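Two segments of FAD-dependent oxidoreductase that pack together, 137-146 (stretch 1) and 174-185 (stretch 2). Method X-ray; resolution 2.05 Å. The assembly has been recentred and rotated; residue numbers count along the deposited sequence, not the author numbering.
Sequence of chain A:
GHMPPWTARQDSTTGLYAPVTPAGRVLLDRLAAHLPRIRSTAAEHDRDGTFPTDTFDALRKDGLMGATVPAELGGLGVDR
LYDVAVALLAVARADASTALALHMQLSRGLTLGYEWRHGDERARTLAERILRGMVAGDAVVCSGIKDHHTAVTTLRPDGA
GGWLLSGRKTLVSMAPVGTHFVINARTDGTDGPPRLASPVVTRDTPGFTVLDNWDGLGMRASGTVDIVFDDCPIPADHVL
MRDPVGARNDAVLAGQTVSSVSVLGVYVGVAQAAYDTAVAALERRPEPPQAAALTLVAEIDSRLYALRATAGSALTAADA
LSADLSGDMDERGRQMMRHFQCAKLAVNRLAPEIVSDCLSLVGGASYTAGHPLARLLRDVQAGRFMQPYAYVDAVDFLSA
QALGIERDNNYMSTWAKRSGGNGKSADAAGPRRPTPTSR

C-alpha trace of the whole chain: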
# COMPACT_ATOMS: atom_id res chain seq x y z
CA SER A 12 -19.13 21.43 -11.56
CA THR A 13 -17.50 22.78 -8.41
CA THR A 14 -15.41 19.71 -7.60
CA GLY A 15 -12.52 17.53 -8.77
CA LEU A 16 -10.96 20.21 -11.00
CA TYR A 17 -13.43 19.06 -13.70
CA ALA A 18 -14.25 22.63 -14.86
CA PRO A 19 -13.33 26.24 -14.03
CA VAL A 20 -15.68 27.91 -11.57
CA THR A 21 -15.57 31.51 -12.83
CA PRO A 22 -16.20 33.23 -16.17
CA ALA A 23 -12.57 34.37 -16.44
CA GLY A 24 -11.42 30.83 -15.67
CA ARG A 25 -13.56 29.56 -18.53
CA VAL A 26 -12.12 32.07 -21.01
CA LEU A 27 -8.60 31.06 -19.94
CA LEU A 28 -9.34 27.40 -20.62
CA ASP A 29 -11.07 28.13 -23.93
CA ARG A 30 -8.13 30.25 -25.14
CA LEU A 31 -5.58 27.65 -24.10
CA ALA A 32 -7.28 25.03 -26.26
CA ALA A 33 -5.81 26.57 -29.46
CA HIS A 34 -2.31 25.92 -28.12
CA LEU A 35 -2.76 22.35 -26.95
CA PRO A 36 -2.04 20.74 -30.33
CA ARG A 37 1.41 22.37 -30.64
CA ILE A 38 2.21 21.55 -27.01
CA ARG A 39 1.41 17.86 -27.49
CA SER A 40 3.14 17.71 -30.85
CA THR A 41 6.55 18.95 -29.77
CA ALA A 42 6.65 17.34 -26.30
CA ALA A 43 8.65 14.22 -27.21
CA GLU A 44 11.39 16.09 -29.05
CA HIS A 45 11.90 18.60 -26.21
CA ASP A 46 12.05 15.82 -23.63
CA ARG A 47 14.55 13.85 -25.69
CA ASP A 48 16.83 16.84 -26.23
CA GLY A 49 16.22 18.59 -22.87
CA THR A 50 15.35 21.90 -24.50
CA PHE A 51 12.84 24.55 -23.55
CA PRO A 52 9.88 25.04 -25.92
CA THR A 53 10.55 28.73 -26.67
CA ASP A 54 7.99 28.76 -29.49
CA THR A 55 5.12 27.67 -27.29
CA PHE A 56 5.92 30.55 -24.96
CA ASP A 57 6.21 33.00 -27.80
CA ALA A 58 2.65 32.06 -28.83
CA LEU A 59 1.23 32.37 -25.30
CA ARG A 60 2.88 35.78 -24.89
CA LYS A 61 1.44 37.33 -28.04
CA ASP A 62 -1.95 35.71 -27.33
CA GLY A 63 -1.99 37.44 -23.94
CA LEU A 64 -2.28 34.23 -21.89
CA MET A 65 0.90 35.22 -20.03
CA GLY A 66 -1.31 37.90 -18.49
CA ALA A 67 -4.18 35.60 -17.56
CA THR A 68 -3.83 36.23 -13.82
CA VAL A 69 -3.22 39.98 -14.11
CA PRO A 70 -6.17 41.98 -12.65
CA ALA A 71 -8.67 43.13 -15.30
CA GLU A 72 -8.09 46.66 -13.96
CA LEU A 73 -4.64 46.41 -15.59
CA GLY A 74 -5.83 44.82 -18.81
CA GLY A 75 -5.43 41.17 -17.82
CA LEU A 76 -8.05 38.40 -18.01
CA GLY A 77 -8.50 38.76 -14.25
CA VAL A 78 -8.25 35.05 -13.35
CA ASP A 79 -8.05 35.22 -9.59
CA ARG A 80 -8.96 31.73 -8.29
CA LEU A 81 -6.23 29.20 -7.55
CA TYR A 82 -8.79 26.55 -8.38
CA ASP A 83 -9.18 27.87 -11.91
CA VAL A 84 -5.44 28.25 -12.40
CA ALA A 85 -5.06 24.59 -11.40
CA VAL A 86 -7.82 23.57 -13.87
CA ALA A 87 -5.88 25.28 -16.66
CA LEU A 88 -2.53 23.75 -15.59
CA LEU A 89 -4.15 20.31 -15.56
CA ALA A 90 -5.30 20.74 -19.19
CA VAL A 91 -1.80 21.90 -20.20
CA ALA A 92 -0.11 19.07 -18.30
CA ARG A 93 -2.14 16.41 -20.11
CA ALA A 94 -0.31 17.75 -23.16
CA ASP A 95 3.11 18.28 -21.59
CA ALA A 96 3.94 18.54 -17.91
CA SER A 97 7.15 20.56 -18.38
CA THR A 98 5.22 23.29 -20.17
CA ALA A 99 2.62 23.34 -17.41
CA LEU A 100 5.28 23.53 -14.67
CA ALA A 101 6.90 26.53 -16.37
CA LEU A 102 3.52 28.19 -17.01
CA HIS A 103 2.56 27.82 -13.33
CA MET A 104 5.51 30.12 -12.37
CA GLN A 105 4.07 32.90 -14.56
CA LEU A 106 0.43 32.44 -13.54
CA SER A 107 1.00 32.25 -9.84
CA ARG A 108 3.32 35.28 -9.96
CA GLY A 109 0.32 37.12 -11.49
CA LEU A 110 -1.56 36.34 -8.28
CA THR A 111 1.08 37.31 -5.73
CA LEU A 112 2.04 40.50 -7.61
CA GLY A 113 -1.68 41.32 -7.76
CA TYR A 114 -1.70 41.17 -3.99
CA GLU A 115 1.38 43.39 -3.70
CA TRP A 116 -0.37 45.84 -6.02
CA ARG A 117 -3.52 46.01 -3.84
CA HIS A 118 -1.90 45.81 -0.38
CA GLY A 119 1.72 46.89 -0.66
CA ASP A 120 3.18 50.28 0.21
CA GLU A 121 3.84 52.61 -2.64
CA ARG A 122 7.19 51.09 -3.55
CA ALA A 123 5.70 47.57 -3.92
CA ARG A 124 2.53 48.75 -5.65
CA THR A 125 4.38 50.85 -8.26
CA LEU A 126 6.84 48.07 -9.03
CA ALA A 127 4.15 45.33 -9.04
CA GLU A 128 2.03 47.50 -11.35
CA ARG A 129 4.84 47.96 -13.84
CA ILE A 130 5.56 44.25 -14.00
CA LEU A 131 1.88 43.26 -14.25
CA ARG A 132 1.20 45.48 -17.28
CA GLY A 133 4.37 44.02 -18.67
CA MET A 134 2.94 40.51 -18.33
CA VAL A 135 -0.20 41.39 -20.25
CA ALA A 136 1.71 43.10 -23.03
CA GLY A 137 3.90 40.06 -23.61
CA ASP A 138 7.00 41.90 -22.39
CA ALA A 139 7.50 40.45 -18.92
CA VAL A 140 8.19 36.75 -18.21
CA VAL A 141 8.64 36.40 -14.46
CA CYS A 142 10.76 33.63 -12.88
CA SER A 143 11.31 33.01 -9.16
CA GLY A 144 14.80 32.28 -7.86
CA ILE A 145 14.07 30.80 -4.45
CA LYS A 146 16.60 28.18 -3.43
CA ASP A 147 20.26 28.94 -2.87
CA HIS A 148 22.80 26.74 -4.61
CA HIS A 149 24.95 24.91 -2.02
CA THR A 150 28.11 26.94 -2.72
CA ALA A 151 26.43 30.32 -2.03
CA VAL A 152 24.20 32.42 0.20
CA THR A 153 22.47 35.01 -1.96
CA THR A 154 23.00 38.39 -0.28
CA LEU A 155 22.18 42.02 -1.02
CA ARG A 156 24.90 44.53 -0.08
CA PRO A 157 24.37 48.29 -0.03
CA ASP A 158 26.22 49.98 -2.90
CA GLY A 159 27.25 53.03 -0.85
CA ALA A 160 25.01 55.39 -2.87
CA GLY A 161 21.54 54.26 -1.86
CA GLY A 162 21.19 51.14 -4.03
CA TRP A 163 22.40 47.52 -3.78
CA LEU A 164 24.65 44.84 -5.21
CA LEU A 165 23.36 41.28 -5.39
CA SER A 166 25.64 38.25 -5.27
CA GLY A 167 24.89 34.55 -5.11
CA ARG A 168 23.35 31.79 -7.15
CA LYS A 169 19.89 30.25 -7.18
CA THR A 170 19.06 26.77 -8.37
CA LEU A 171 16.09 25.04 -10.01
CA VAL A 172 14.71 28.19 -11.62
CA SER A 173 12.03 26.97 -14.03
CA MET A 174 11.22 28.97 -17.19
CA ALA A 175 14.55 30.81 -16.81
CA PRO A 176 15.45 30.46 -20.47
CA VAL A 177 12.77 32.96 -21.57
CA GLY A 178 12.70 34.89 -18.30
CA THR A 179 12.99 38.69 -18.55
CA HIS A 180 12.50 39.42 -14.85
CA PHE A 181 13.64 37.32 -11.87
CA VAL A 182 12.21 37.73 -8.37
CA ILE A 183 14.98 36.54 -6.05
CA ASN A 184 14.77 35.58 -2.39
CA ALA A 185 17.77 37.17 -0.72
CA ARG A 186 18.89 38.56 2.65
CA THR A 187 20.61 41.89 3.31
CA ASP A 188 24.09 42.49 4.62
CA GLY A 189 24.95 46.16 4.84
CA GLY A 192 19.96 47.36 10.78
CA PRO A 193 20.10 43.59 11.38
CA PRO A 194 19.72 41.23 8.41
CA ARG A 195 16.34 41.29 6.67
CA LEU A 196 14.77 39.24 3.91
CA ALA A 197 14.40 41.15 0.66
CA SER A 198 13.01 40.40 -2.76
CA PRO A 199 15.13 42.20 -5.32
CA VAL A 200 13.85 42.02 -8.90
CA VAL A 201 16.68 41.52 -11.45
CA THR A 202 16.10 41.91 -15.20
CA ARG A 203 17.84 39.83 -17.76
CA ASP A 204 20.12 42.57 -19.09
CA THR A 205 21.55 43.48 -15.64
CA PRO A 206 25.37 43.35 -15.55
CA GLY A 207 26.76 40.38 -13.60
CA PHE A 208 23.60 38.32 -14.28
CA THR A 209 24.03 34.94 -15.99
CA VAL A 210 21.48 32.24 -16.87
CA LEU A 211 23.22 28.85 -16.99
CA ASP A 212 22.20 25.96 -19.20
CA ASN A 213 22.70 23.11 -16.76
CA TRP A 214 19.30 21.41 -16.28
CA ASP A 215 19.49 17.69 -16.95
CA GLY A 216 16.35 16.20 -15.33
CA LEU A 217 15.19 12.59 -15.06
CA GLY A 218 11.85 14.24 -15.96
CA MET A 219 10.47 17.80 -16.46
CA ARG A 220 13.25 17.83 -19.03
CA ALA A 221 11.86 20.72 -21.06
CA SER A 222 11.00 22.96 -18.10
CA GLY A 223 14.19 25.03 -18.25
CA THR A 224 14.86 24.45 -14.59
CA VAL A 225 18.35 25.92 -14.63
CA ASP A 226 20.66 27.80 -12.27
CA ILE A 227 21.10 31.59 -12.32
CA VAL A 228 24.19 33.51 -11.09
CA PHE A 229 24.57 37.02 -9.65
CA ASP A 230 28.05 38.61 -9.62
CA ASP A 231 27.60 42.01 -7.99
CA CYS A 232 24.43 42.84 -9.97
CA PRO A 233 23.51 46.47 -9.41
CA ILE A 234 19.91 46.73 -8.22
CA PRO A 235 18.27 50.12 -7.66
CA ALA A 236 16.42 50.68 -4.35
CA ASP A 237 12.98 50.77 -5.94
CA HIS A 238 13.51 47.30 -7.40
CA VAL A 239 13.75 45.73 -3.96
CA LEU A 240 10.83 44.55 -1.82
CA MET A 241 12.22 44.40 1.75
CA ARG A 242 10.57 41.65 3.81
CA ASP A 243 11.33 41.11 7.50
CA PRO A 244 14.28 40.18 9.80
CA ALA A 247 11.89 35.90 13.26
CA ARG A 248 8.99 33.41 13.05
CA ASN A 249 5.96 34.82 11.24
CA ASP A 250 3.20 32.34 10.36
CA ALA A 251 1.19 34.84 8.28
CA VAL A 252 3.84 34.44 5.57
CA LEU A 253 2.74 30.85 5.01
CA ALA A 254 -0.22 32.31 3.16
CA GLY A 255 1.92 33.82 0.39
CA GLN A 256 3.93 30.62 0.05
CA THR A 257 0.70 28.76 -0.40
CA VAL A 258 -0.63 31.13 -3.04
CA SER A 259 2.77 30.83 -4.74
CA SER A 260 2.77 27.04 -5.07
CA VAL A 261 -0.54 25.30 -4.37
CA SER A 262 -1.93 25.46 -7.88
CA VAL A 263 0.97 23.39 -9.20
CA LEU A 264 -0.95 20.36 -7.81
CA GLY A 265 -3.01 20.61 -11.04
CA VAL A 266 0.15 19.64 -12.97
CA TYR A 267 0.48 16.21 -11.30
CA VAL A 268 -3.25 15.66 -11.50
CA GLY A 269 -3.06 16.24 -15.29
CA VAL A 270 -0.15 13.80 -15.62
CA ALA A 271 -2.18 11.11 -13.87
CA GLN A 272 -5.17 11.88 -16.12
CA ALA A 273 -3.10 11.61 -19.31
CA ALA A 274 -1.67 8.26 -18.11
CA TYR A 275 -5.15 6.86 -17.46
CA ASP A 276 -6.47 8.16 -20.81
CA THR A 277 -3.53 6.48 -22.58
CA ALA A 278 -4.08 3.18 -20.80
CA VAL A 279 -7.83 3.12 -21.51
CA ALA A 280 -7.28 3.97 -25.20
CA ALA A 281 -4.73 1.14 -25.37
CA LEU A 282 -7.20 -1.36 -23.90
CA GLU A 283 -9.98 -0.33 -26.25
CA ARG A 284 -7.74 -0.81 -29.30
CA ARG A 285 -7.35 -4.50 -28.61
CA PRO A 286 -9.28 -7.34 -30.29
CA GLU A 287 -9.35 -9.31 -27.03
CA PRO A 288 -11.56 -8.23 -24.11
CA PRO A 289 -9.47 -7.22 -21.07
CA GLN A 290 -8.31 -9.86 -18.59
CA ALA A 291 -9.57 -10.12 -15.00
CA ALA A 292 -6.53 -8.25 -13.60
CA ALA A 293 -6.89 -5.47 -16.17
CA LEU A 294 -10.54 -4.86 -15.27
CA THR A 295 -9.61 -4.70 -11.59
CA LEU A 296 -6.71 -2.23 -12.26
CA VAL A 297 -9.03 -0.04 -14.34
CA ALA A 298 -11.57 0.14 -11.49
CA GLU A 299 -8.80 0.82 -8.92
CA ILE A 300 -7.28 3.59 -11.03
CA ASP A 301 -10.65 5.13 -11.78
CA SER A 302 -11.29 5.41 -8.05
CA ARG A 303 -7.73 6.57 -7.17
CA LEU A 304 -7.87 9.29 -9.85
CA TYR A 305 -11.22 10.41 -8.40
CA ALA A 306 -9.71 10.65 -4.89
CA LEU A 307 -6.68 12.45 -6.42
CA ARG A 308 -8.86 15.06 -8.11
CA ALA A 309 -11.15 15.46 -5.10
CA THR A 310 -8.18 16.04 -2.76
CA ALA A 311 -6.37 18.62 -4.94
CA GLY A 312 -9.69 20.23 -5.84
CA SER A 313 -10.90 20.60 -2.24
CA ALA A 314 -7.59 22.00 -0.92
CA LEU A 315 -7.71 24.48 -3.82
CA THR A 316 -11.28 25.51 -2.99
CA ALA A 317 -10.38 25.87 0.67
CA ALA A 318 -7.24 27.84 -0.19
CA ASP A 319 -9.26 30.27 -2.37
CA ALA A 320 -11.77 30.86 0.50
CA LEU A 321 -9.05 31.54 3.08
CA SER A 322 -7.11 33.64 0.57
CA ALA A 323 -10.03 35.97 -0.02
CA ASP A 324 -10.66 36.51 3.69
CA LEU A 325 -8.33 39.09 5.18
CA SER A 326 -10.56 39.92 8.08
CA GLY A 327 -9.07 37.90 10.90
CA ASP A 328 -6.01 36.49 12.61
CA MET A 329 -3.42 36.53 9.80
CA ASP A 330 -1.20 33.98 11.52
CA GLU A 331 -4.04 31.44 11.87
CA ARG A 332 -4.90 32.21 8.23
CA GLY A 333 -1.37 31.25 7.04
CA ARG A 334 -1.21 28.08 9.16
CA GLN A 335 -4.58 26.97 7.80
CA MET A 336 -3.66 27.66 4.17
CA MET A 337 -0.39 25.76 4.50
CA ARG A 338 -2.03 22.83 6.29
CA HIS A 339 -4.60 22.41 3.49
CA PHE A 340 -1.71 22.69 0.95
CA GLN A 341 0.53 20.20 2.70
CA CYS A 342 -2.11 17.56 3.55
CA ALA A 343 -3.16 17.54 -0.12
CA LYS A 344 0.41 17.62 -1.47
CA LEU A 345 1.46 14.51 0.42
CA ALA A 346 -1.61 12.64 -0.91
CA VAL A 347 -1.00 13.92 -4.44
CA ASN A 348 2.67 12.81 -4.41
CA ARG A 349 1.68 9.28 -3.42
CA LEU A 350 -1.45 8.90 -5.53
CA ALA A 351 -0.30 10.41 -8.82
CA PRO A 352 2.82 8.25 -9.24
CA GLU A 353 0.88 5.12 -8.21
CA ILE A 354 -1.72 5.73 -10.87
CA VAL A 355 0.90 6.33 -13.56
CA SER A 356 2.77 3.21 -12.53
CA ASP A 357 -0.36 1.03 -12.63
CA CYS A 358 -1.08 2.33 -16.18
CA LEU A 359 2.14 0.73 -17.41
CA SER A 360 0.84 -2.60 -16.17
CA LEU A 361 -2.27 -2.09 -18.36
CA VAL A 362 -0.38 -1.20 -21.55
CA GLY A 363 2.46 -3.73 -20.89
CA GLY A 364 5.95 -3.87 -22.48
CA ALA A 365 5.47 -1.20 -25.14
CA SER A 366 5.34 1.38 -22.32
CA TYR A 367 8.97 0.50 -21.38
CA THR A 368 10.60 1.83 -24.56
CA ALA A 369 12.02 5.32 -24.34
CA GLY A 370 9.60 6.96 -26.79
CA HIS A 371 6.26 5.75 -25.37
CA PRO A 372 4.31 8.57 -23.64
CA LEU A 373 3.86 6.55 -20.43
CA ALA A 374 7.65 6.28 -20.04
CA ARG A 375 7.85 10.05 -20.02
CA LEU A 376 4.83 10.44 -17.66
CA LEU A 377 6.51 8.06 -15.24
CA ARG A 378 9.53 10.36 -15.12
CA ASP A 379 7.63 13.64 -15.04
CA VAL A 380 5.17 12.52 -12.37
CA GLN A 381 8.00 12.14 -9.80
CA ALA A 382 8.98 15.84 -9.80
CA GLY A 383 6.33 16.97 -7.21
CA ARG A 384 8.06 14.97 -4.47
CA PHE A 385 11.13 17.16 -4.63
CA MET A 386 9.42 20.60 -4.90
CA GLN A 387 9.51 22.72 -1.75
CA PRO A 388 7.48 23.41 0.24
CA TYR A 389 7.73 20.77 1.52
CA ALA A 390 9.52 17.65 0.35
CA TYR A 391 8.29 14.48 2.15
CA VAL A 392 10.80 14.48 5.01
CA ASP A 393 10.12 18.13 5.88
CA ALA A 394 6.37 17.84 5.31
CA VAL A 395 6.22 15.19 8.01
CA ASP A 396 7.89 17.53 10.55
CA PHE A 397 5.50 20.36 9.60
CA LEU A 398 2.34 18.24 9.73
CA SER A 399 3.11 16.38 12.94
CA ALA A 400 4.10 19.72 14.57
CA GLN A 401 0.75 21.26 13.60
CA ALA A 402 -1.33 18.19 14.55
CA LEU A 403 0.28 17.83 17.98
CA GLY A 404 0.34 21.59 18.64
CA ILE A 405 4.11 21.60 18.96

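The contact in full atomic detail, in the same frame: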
# COMPACT_ATOMS: atom_id res chain seq x y z
N GLY A 137 2.95 41.00 -23.04
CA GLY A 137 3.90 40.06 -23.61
C GLY A 137 5.35 40.42 -23.36
O GLY A 137 6.24 39.73 -23.85
N ASP A 138 5.62 41.49 -22.62
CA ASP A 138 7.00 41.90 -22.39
C ASP A 138 7.66 41.38 -21.13
O ASP A 138 8.88 41.45 -21.02
CB ASP A 138 7.18 43.42 -22.39
CG ASP A 138 6.69 44.06 -23.69
OD1 ASP A 138 6.85 43.47 -24.78
OD2 ASP A 138 6.11 45.16 -23.59
N ALA A 139 6.89 40.87 -20.17
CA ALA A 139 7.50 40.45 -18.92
C ALA A 139 7.24 38.97 -18.66
O ALA A 139 6.08 38.55 -18.60
CB ALA A 139 7.00 41.30 -17.76
N VAL A 140 8.30 38.18 -18.53
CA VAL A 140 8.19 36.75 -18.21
C VAL A 140 8.92 36.57 -16.88
O VAL A 140 10.14 36.77 -16.80
CB VAL A 140 8.76 35.86 -19.35
CG1 VAL A 140 8.84 34.35 -19.00
CG2 VAL A 140 7.96 36.07 -20.63
N VAL A 141 8.16 36.26 -15.83
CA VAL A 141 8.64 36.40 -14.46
C VAL A 141 8.96 35.07 -13.77
O VAL A 141 8.07 34.26 -13.48
CB VAL A 141 7.64 37.24 -13.60
CG1 VAL A 141 8.28 37.60 -12.26
CG2 VAL A 141 7.27 38.55 -14.29
N CYS A 142 10.25 34.85 -13.51
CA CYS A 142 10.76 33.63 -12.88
C CYS A 142 11.04 33.92 -11.42
O CYS A 142 11.17 35.09 -11.04
CB CYS A 142 12.07 33.22 -13.54
SG CYS A 142 11.82 32.79 -15.25
N SER A 143 11.13 32.87 -10.61
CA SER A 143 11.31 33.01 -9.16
C SER A 143 12.56 32.26 -8.80
O SER A 143 12.68 31.09 -9.12
CB SER A 143 10.14 32.40 -8.38
OG SER A 143 8.95 33.14 -8.61
N GLY A 144 13.54 32.94 -8.19
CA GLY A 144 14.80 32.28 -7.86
C GLY A 144 14.72 32.19 -6.34
O GLY A 144 14.91 33.18 -5.62
N ILE A 145 14.40 31.00 -5.86
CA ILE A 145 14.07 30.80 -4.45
C ILE A 145 15.21 30.12 -3.70
O ILE A 145 15.69 30.63 -2.70
CB ILE A 145 12.77 29.99 -4.31
CG1 ILE A 145 11.64 30.77 -4.99
CG2 ILE A 145 12.50 29.72 -2.82
CD1 ILE A 145 10.40 29.93 -5.19
N LYS A 146 15.68 29.00 -4.21
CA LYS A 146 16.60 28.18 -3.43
C LYS A 146 18.07 28.42 -3.76
O LYS A 146 18.47 28.30 -4.93
CB LYS A 146 16.29 26.69 -3.63
CG LYS A 146 17.34 25.77 -2.97
CD LYS A 146 16.71 24.51 -2.41
CE LYS A 146 17.73 23.38 -2.28
NZ LYS A 146 17.24 22.33 -3.23
N MET A 174 11.59 27.92 -16.24
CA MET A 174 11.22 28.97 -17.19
C MET A 174 12.35 29.99 -17.42
O MET A 174 12.20 30.92 -18.23
CB MET A 174 9.92 29.70 -16.79
CG MET A 174 9.25 30.40 -18.00
SD MET A 174 7.60 31.04 -17.68
CE MET A 174 7.83 31.96 -16.16
N ALA A 175 13.46 29.84 -16.70
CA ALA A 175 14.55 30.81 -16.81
C ALA A 175 15.00 31.13 -18.24
O ALA A 175 15.37 32.25 -18.57
CB ALA A 175 15.74 30.43 -15.91
N PRO A 176 14.95 30.14 -19.14
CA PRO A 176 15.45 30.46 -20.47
C PRO A 176 14.73 31.60 -21.19
O PRO A 176 15.35 32.26 -22.03
CB PRO A 176 15.28 29.13 -21.21
CG PRO A 176 15.56 28.12 -20.09
CD PRO A 176 14.79 28.69 -18.93
N VAL A 177 13.46 31.86 -20.89
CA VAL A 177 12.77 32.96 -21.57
C VAL A 177 12.49 34.07 -20.56
O VAL A 177 11.75 35.00 -20.85
CB VAL A 177 11.48 32.50 -22.32
CG1 VAL A 177 11.81 31.48 -23.42
CG2 VAL A 177 10.48 31.82 -21.38
N GLY A 178 13.09 33.98 -19.38
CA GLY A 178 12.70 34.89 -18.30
C GLY A 178 13.27 36.27 -18.61
O GLY A 178 14.37 36.37 -19.14
N THR A 179 12.53 37.33 -18.30
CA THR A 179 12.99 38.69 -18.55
C THR A 179 13.18 39.32 -17.17
O THR A 179 13.99 40.24 -17.01
CB THR A 179 11.93 39.54 -19.29
OG1 THR A 179 10.70 39.54 -18.55
CG2 THR A 179 11.74 38.98 -20.69
N HIS A 180 12.42 38.85 -16.19
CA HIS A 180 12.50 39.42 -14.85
C HIS A 180 12.57 38.29 -13.84
O HIS A 180 11.84 37.31 -14.01
CB HIS A 180 11.23 40.18 -14.50
CG HIS A 180 11.00 41.44 -15.27
ND1 HIS A 180 10.69 41.44 -16.62
CD2 HIS A 180 10.94 42.73 -14.86
CE1 HIS A 180 10.50 42.69 -17.01
NE2 HIS A 180 10.64 43.49 -15.96
N PHE A 181 13.39 38.43 -12.79
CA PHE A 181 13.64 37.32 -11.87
C PHE A 181 13.44 37.86 -10.46
O PHE A 181 14.19 38.76 -10.02
CB PHE A 181 15.06 36.79 -12.05
CG PHE A 181 15.30 36.15 -13.38
CD1 PHE A 181 15.25 34.77 -13.53
CD2 PHE A 181 15.47 36.94 -14.51
CE1 PHE A 181 15.44 34.18 -14.78
CE2 PHE A 181 15.64 36.37 -15.77
CZ PHE A 181 15.63 34.99 -15.89
N VAL A 182 12.42 37.37 -9.77
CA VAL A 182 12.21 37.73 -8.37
C VAL A 182 13.05 36.80 -7.50
O VAL A 182 12.93 35.58 -7.63
CB VAL A 182 10.73 37.62 -7.99
CG1 VAL A 182 10.50 38.01 -6.53
CG2 VAL A 182 9.90 38.50 -8.86
N ILE A 183 13.92 37.34 -6.65
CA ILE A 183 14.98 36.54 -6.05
C ILE A 183 14.79 36.64 -4.54
O ILE A 183 14.59 37.74 -4.02
CB ILE A 183 16.38 37.10 -6.39
CG1 ILE A 183 16.57 37.14 -7.91
CG2 ILE A 183 17.52 36.25 -5.81
CD1 ILE A 183 16.45 35.78 -8.57
N ASN A 184 14.83 35.51 -3.84
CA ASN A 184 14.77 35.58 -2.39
C ASN A 184 16.18 35.79 -1.85
O ASN A 184 17.07 34.97 -2.08
CB ASN A 184 14.21 34.29 -1.83
CG ASN A 184 12.72 34.16 -2.08
OD1 ASN A 184 12.11 34.97 -2.79
ND2 ASN A 184 12.11 33.15 -1.47
N ALA A 185 16.40 36.88 -1.13
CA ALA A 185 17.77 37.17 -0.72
C ALA A 185 17.69 37.69 0.71
O ALA A 185 16.60 37.96 1.20
CB ALA A 185 18.38 38.20 -1.68

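Two neighbouring parallel strands cannot pair residue for residue through both of their polar groups; instead, the N–H and C=O of a bonding residue go to two different residues of the neighbour, and alternate residues on both strands do the bonding, and the contact between 137-146 and 174-185 of this oxidoreductase illustrates the rule, together with the way a loop can lead into it. Met174 opens the second stretch with its CB directed toward the first; its SD lies 3.8 Å from Val140 CG1, and its CB 3.9 Å from Cys142 SG. A tight turn follows, held by the bond from Val177 N to Met174 O (3.1 Å), and Val177 CG2 extends the apolar patch to Val140 CG1 at 3.8 Å. At Gly178 the absence of a side chain matters: an ideal CB would sit 2.7 Å from Cys142 SG, a clash.

Thr179 then starts the pairing. Its OG1 accepts a hydrogen bond from Val140 N (2.8 Å), a side chain doing the work of a backbone carbonyl, and OG1 is also hydrogen-bonded to His180 ND1 (2.7 Å). Val140 O receives two backbone donors, Thr179 N at 2.9 Å and His180 N at 3.1 Å.

From His180 the regular parallel ladder takes over. His180 O accepts from Cys142 N (3.0 Å), and Cys142 O in turn accepts from Val182 N (2.9 Å). Between these rungs, Phe181 turns its side chain to the face shared with Cys142, bringing CD1 within 3.5 Å of Cys142 CB. Val182 lies on the other face, with His180, Val141 and Ser143; its CG2 meets Val141 CG1 at 3.9 Å, while its O accepts from Gly144 N (2.8 Å). Ile183 leaves no room for a side chain opposite, as its side chain now stands: an ideal CB on Gly144 would fall 2.8 Å from Ile183 CD1. Asn184 N closes the ladder on Gly144 O at 2.9 Å.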